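Local coordinates for protein transcription factor tau 138 kDa subunit (Saccharomyces cerevisiae, PDB 5AIM) that is a TFIIIC subunit that helps bind boxB promoter sites of tRNA genes, where TFIIIC assembles the initiation complex with TFIIIB for RNA polymerase III, at residues 83-86 with 87-91. Residues are numbered along the deposited sequence; the frame is centred on the assembly and turned at random. Where two conformers were deposited one is given.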
# COMPACT_ATOMS: atom_id res chain seq x y z
N PRO A 83 7.30 5.22 -5.84
CA PRO A 83 8.31 4.96 -6.87
C PRO A 83 9.59 5.78 -6.76
O PRO A 83 10.63 5.33 -7.25
CB PRO A 83 7.58 5.33 -8.16
CG PRO A 83 6.16 5.08 -7.86
CD PRO A 83 5.97 5.47 -6.43
N THR A 84 9.54 6.95 -6.12
CA THR A 84 10.70 7.83 -6.04
C THR A 84 11.40 7.82 -4.67
O THR A 84 12.27 8.65 -4.42
CB THR A 84 10.32 9.28 -6.36
OG1 THR A 84 9.43 9.78 -5.35
CG2 THR A 84 9.64 9.37 -7.73
N VAL A 85 11.03 6.88 -3.81
CA VAL A 85 11.55 6.86 -2.44
C VAL A 85 13.05 6.59 -2.38
O VAL A 85 13.74 7.05 -1.46
CB VAL A 85 10.79 5.82 -1.57
CG1 VAL A 85 11.13 4.39 -2.00
CG2 VAL A 85 11.10 6.04 -0.09
N GLY A 86 13.57 5.86 -3.36
CA GLY A 86 14.99 5.55 -3.43
C GLY A 86 15.32 4.17 -2.89
O GLY A 86 14.77 3.74 -1.88
N GLU A 87 16.23 3.48 -3.56
CA GLU A 87 16.55 2.10 -3.20
C GLU A 87 17.24 2.00 -1.84
O GLU A 87 17.13 0.98 -1.16
CB GLU A 87 17.43 1.45 -4.27
CG GLU A 87 17.66 -0.04 -4.05
CD GLU A 87 16.39 -0.85 -4.12
OE1 GLU A 87 15.48 -0.48 -4.89
OE2 GLU A 87 16.30 -1.87 -3.40
N ASP A 88 17.94 3.06 -1.45
CA ASP A 88 18.57 3.09 -0.13
C ASP A 88 17.52 2.90 0.96
O ASP A 88 17.69 2.09 1.88
CB ASP A 88 19.33 4.40 0.07
CG ASP A 88 19.97 4.49 1.44
OD1 ASP A 88 21.08 3.93 1.62
OD2 ASP A 88 19.38 5.11 2.35
N ALA A 89 16.42 3.65 0.85
CA ALA A 89 15.33 3.56 1.82
C ALA A 89 14.68 2.18 1.81
O ALA A 89 14.35 1.61 2.86
CB ALA A 89 14.29 4.63 1.53
N ILE A 90 14.51 1.62 0.61
CA ILE A 90 13.91 0.30 0.48
C ILE A 90 14.80 -0.73 1.18
O ILE A 90 14.31 -1.53 1.99
CB ILE A 90 13.70 -0.08 -1.01
CG1 ILE A 90 12.69 0.88 -1.66
CG2 ILE A 90 13.21 -1.52 -1.15
CD1 ILE A 90 12.56 0.72 -3.17
N GLN A 91 16.10 -0.71 0.89
CA GLN A 91 17.01 -1.66 1.51
C GLN A 91 17.11 -1.45 3.01
O GLN A 91 17.19 -2.42 3.77
CB GLN A 91 18.38 -1.61 0.85
CG GLN A 91 18.38 -2.11 -0.59
CD GLN A 91 17.86 -3.54 -0.72
OE1 GLN A 91 17.97 -4.34 0.20
NE2 GLN A 91 17.29 -3.85 -1.88
O HOH W 1 16.40 6.41 -0.60
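In the extended winged helix domain, the loop leaving strand 78-81 turns at Val85 and Gly86 into the closing helix 87-96, with Gly86 as its N-cap. Gly86 O starts the helical bonding: Ile90 N reaches it at 3.3 Å, in the carbonyl plane and fairly straight (159° at the hydrogen), while Ala89 N adds a weak bond. A glycine N-cap offers no side chain to take up the first amides; a water does part of that work, accepting from Ala89 N and donating to Val85 O at 2.9 Å. Gly86 itself, with a positive phi, holds a conformation in which a CB would be jammed against the preceding carbonyl O.

Val85 packs its two methyls against successive helix residues: CG2 meets Ala89 CB at 3.8 Å, and CG1 lies 3.9 Å from Ile90 CG1. With its CG1 anti to the carbonyl carbon (chi1 -64°), Ile90 reaches back toward the loop and crosses Val85 at a slant, and both side chains also touch Val28 of strand 28-30. An alanine in place of Ile90 is likely to leave Val85 CG1 without its helix partner and to weaken the helix's hold on that strand. The same Ile90 CG1 also packs against the capping carbonyl, 3.5 Å from Gly86 O.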